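Hydrolase, haloacid dehalogenase-like family (Chlorobaculum tepidum, PDB 2HCF) probably acts as a magnesium-dependent hydrolase of the haloacid dehalogenase superfamily, although its substrate is not established. Local coordinates at residues G177-E180 and H181-R184; R86-R89 and E90-T93. All coordinates share one frame; numbering follows the deposited sequence. Where two conformers were deposited one is given.

Contact 1: residues G177-E180 and H181-R184; sequences GDTE and HDIR. With MG (magnesium ion), chain B.
T179 and D182 form a capping box at the start of helix 180-187, where the chain leaves strand 173-177 of the parallel sheet. The sequence from G177 to D182 fits the GDxxxD form of HAD motif IV. Hydrogen bonds first: T179 OG1 accepts from H181 N at 2.8 Å and donates to D182 OD2 at 3.0 Å, coming from above the carboxylate plane. T179 N reaches that same oxygen from the opposite face, and D178 N adds a weak bond. With chi1 at 84°, OG1 sits between the backbone N and the carbonyl carbon, placed to serve both partners. G177 CA lies over one face of the D182 carboxylate, 3.6 Å from CG. I183 N to T179 O and R184 N to E180 O close the first helical turns.

The metal bonds come next. D178 OD1 binds magnesium at 2.1 Å; D10 OD2, the backbone O of D12 and three waters fill the other positions. Water 2 donates to D182 OD2 at 2.7 Å, which puts D182 in the second shell, and its OD1 makes a salt bridge with R149.

The outer side of the helix start is built from larger side chains. E180 CG makes a CH-pi contact over the H181 ring, 3.8 Å from its centroid. In the R184 conformer described, one of two, NH2 forms a salt bridge with E180 OE1, which lies in the guanidinium plane, while NH1 makes a weak hydrogen bond to H181 ND1.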
ATOM      1  N   GLY A 177       4.323   1.234   6.954  1.00 18.86           N
ATOM      2  CA  GLY A 177       4.774   0.374   5.861  1.00 18.73           C
ATOM      3  C   GLY A 177       6.131  -0.282   6.048  1.00 18.42           C
ATOM      4  O   GLY A 177       6.760  -0.138   7.087  1.00 18.05           O
ATOM      5  N   ASP A 178       6.596  -0.959   4.995  1.00 18.67           N
ATOM      6  CA  ASP A 178       7.754  -1.862   5.038  1.00 17.25           C
ATOM      7  C   ASP A 178       8.967  -1.470   4.190  1.00 17.53           C
ATOM      8  O   ASP A 178       9.920  -2.253   4.130  1.00 16.91           O
ATOM      9  CB  ASP A 178       7.304  -3.271   4.639  1.00 17.89           C
ATOM     10  CG  ASP A 178       6.934  -3.372   3.139  1.00 19.52           C
ATOM     11  OD1 ASP A 178       6.003  -2.633   2.740  1.00 19.72           O
ATOM     12  OD2 ASP A 178       7.563  -4.195   2.394  1.00 19.33           O
ATOM     13  N   THR A 179       8.939  -0.287   3.545  1.00 16.56           N
ATOM     14  CA  THR A 179      10.040   0.155   2.674  1.00 17.01           C
ATOM     15  C   THR A 179      10.408   1.600   2.882  1.00 17.50           C
ATOM     16  O   THR A 179       9.698   2.368   3.539  1.00 17.31           O
ATOM     17  CB  THR A 179       9.706   0.013   1.154  1.00 16.94           C
ATOM     18  OG1 THR A 179       8.969   1.174   0.707  1.00 17.50           O
ATOM     19  CG2 THR A 179       8.905  -1.263   0.895  1.00 16.71           C
ATOM     20  N   GLU A 180      11.528   1.992   2.269  1.00 19.45           N
ATOM     21  CA  GLU A 180      11.939   3.384   2.289  1.00 20.75           C
ATOM     22  C   GLU A 180      10.863   4.312   1.707  1.00 21.13           C
ATOM     23  O   GLU A 180      10.798   5.475   2.074  1.00 20.93           O
ATOM     24  CB  GLU A 180      13.234   3.573   1.507  1.00 20.70           C
ATOM     25  CG  GLU A 180      13.087   3.409   0.032  1.00 23.45           C
ATOM     26  CD  GLU A 180      14.402   3.597  -0.717  1.00 24.82           C
ATOM     27  OE1 GLU A 180      15.004   4.677  -0.564  1.00 31.78           O
ATOM     28  OE2 GLU A 180      14.824   2.666  -1.445  1.00 32.80           O
ATOM     29  N   HIS A 181      10.023   3.791   0.809  1.00 20.59           N
ATOM     30  CA  HIS A 181       9.023   4.627   0.138  1.00 20.88           C
ATOM     31  C   HIS A 181       7.897   5.010   1.094  1.00 20.30           C
ATOM     32  O   HIS A 181       7.357   6.113   1.029  1.00 19.91           O
ATOM     33  CB  HIS A 181       8.493   3.919  -1.099  1.00 20.97           C
ATOM     34  CG  HIS A 181       9.575   3.487  -2.033  1.00 22.90           C
ATOM     35  ND1 HIS A 181      10.501   4.376  -2.549  1.00 26.00           N
ATOM     36  CD2 HIS A 181       9.926   2.268  -2.491  1.00 24.03           C
ATOM     37  CE1 HIS A 181      11.343   3.720  -3.326  1.00 27.46           C
ATOM     38  NE2 HIS A 181      11.008   2.441  -3.320  1.00 25.78           N
ATOM     39  N   ASP A 182       7.534   4.078   1.969  1.00 20.67           N
ATOM     40  CA  ASP A 182       6.597   4.344   3.030  1.00 20.49           C
ATOM     41  C   ASP A 182       7.139   5.427   3.965  1.00 20.39           C
ATOM     42  O   ASP A 182       6.463   6.415   4.258  1.00 19.52           O
ATOM     43  CB  ASP A 182       6.306   3.057   3.784  1.00 21.22           C
ATOM     44  CG  ASP A 182       5.786   1.988   2.855  1.00 21.61           C
ATOM     45  OD1 ASP A 182       4.601   2.055   2.528  1.00 28.53           O
ATOM     46  OD2 ASP A 182       6.557   1.107   2.422  1.00 21.52           O
ATOM     47  N   ILE A 183       8.365   5.250   4.393  1.00 19.31           N
ATOM     48  CA  ILE A 183       8.933   6.175   5.332  1.00 19.88           C
ATOM     49  C   ILE A 183       9.004   7.565   4.698  1.00 19.92           C
ATOM     50  O   ILE A 183       8.765   8.597   5.351  1.00 20.07           O
ATOM     51  CB  ILE A 183      10.360   5.718   5.770  1.00 20.01           C
ATOM     52  CG1 ILE A 183      10.282   4.407   6.551  1.00 19.79           C
ATOM     53  CG2 ILE A 183      10.996   6.772   6.656  1.00 20.59           C
ATOM     54  CD1 ILE A 183      11.592   3.678   6.689  1.00 19.88           C
ATOM     55  N   ARG A 184       9.356   7.595   3.422  1.00 20.41           N
ATOM     56  CA  ARG A 184       9.627   8.850   2.723  0.50 20.56           C
ATOM     57  C   ARG A 184       8.317   9.588   2.480  1.00 20.80           C
ATOM     58  O   ARG A 184       8.226  10.783   2.626  1.00 21.80           O
ATOM     59  CB  ARG A 184      10.320   8.578   1.390  0.50 20.01           C
ATOM     60  CG  ARG A 184      10.299   9.775   0.427  0.50 20.46           C
ATOM     61  CD  ARG A 184      11.265   9.629  -0.733  0.50 21.80           C
ATOM     62  NE  ARG A 184      12.443   8.876  -0.328  0.50 24.17           N
ATOM     63  CZ  ARG A 184      12.748   7.649  -0.748  0.50 24.02           C
ATOM     64  NH1 ARG A 184      12.009   7.005  -1.664  0.50 24.00           N
ATOM     65  NH2 ARG A 184      13.822   7.073  -0.251  0.50 24.07           N
TER
HETATM   66 MG    MG B 300       4.742  -2.467   1.070  1.00 15.09          MG
HETATM   67  O   HOH W   1       6.337  -3.666   0.041  1.00 17.21           O
HETATM   68  O   HOH W   2       5.299  -0.507   0.699  1.00 13.89           O
HETATM   69  O   HOH W   3       3.717  -2.256  -0.778  1.00 16.02           O

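Contact 2: residues R86-R89 and E90-T93; sequences RARR and EDIT
R89 turns the edge of its guanidinium group to I92 O, which lies in the group's plane. The NH1 bond to that oxygen is short, 2.7 Å, but weak, because the N-H points well off the acceptor (115°). CG lies anti to the backbone N (chi1 174°), and a bend at chi2 then carries the arm alongside the turn to the carbonyl of I92. The R88 side chain ends away from 90-93, with NH1 bonding back to E85 O and, at 3.3 Å, to A87 O; the A87 oxygen lies near the guanidinium plane, while NH1 stands above the plane of the A87 carbonyl. R86 points elsewhere, to a salt bridge with D28 on helix 21-34.

The D91 carboxylate does the central work. Its OD2 accepts from R88 N at 2.9 Å, on the anti side and 32° out of the carboxylate plane, and also takes a hydrogen from water 4, which donates as well to R86 O at 2.8 Å. D91 N in turn bonds to R88 O at 2.8 Å, giving R88 and D91 a reciprocal pair of bonds. Without the carboxylate, as with an alanine here, R88 N and water 4 would probably lose their shared acceptor and the turn part of its hold. One residue on, I92 N to R89 O (3.0 Å) repeats the i to i+3 spacing of a 3-10 turn.

I92 then packs on L16 and V18, while backbone bonds join D91 to E19 and T93 to K17. Helix 65-86 thus passes through a short 3-10 turn into strand 92-94, antiparallel to 16-18, a layout consistent with the return hinge of a HAD helical cap inserted between the two flap strands.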
ATOM      1  N   ARG A  86      -7.958 -14.916 -11.103  1.00 25.58           N
ATOM      2  CA  ARG A  86      -7.022 -16.001 -10.806  1.00 25.52           C
ATOM      3  C   ARG A  86      -6.671 -16.153  -9.327  1.00 25.01           C
ATOM      4  O   ARG A  86      -6.405 -17.259  -8.879  1.00 23.88           O
ATOM      5  CB  ARG A  86      -5.720 -15.816 -11.580  1.00 24.93           C
ATOM      6  CG  ARG A  86      -5.852 -15.874 -13.071  1.00 26.71           C
ATOM      7  CD  ARG A  86      -4.476 -15.717 -13.656  1.00 31.35           C
ATOM      8  NE  ARG A  86      -4.479 -15.652 -15.111  1.00 33.41           N
ATOM      9  CZ  ARG A  86      -3.406 -15.355 -15.844  1.00 33.68           C
ATOM     10  NH1 ARG A  86      -2.243 -15.082 -15.271  1.00 32.56           N
ATOM     11  NH2 ARG A  86      -3.514 -15.331 -17.166  1.00 35.66           N
ATOM     12  N   ALA A  87      -6.586 -15.043  -8.597  1.00 24.90           N
ATOM     13  CA  ALA A  87      -6.173 -15.086  -7.197  1.00 25.08           C
ATOM     14  C   ALA A  87      -7.140 -15.923  -6.343  1.00 24.76           C
ATOM     15  O   ALA A  87      -8.346 -15.858  -6.531  1.00 25.88           O
ATOM     16  CB  ALA A  87      -6.067 -13.691  -6.645  1.00 24.80           C
ATOM     17  N   ARG A  88      -6.597 -16.713  -5.419  1.00 24.69           N
ATOM     18  CA  ARG A  88      -7.378 -17.476  -4.448  1.00 24.50           C
ATOM     19  C   ARG A  88      -6.833 -17.189  -3.054  1.00 23.51           C
ATOM     20  O   ARG A  88      -5.713 -16.683  -2.902  1.00 21.63           O
ATOM     21  CB  ARG A  88      -7.272 -18.985  -4.704  1.00 25.47           C
ATOM     22  CG  ARG A  88      -7.691 -19.478  -6.109  1.00 28.29           C
ATOM     23  CD  ARG A  88      -9.194 -19.362  -6.344  1.00 31.77           C
ATOM     24  NE  ARG A  88      -9.604 -19.879  -7.660  1.00 33.75           N
ATOM     25  CZ  ARG A  88      -9.924 -19.140  -8.734  1.00 36.82           C
ATOM     26  NH1 ARG A  88      -9.887 -17.810  -8.700  1.00 37.96           N
ATOM     27  NH2 ARG A  88     -10.283 -19.746  -9.870  1.00 36.57           N
ATOM     28  N   ARG A  89      -7.615 -17.545  -2.034  1.00 22.78           N
ATOM     29  CA  ARG A  89      -7.232 -17.313  -0.634  1.00 22.62           C
ATOM     30  C   ARG A  89      -5.843 -17.858  -0.353  1.00 22.35           C
ATOM     31  O   ARG A  89      -5.048 -17.242   0.328  1.00 21.70           O
ATOM     32  CB  ARG A  89      -8.241 -17.992   0.294  1.00 22.95           C
ATOM     33  CG  ARG A  89      -7.865 -17.953   1.774  1.00 24.41           C
ATOM     34  CD  ARG A  89      -7.703 -16.524   2.287  1.00 25.01           C
ATOM     35  NE  ARG A  89      -7.298 -16.471   3.692  1.00 25.17           N
ATOM     36  CZ  ARG A  89      -6.041 -16.366   4.127  1.00 24.18           C
ATOM     37  NH1 ARG A  89      -5.022 -16.313   3.284  1.00 24.09           N
ATOM     38  NH2 ARG A  89      -5.795 -16.337   5.430  1.00 23.73           N
ATOM     39  N   GLU A  90      -5.542 -19.004  -0.950  1.00 22.48           N
ATOM     40  CA  GLU A  90      -4.252 -19.676  -0.749  1.00 23.06           C
ATOM     41  C   GLU A  90      -3.049 -18.919  -1.306  1.00 22.04           C
ATOM     42  O   GLU A  90      -1.893 -19.265  -1.001  1.00 21.96           O
ATOM     43  CB  GLU A  90      -4.305 -21.064  -1.369  1.00 23.52           C
ATOM     44  CG  GLU A  90      -5.260 -22.022  -0.640  1.00 26.64           C
ATOM     45  CD  GLU A  90      -6.757 -21.797  -0.928  1.00 29.84           C
ATOM     46  OE1 GLU A  90      -7.107 -21.166  -1.951  1.00 30.73           O
ATOM     47  OE2 GLU A  90      -7.595 -22.255  -0.105  1.00 34.58           O
ATOM     48  N   ASP A  91      -3.309 -17.920  -2.141  1.00 20.97           N
ATOM     49  CA  ASP A  91      -2.268 -17.029  -2.658  1.00 20.06           C
ATOM     50  C   ASP A  91      -1.886 -15.914  -1.674  1.00 19.29           C
ATOM     51  O   ASP A  91      -0.865 -15.272  -1.862  1.00 19.15           O
ATOM     52  CB  ASP A  91      -2.714 -16.408  -3.995  1.00 20.36           C
ATOM     53  CG  ASP A  91      -2.897 -17.447  -5.095  1.00 20.45           C
ATOM     54  OD1 ASP A  91      -2.071 -18.385  -5.178  1.00 23.84           O
ATOM     55  OD2 ASP A  91      -3.851 -17.326  -5.894  1.00 20.67           O
ATOM     56  N   ILE A  92      -2.697 -15.696  -0.631  1.00 18.99           N
ATOM     57  CA  ILE A  92      -2.505 -14.575   0.301  1.00 19.05           C
ATOM     58  C   ILE A  92      -2.043 -15.123   1.650  1.00 19.79           C
ATOM     59  O   ILE A  92      -2.614 -16.072   2.195  1.00 18.97           O
ATOM     60  CB  ILE A  92      -3.834 -13.707   0.503  1.00 18.59           C
ATOM     61  CG1 ILE A  92      -4.454 -13.282  -0.836  1.00 18.88           C
ATOM     62  CG2 ILE A  92      -3.580 -12.476   1.366  1.00 18.93           C
ATOM     63  CD1 ILE A  92      -3.579 -12.404  -1.732  1.00 17.55           C
ATOM     64  N   THR A  93      -1.014 -14.517   2.194  1.00 18.87           N
ATOM     65  CA  THR A  93      -0.515 -14.834   3.508  1.00 19.59           C
ATOM     66  C   THR A  93      -0.680 -13.586   4.368  1.00 19.69           C
ATOM     67  O   THR A  93      -0.066 -12.582   4.094  1.00 18.16           O
ATOM     68  CB  THR A  93       0.981 -15.161   3.399  1.00 19.57           C
ATOM     69  OG1 THR A  93       1.118 -16.371   2.651  1.00 20.71           O
ATOM     70  CG2 THR A  93       1.642 -15.308   4.766  1.00 19.67           C
TER
HETATM   71  O   HOH W   4      -4.004 -18.417  -8.167  1.00 39.41           O

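Contact 1 is mostly buried in the core, beside the magnesium ion; contact 2 is partly buried, and R88, R89 and E90 are exposed. Their centres are 25 Å apart, on opposite sides of the chain's centre, and the two do not touch. Each is a short turn between a strand and a helix, run in opposite senses: 177-184 passes from the parallel sheet into a helix, 86-93 from a helix into the two-stranded antiparallel pair. In both, an aspartate accepts from a backbone N-H three residues earlier. In contact 1 that aspartate also serves the metal's water shell, whereas in contact 2 it steadies a surface turn.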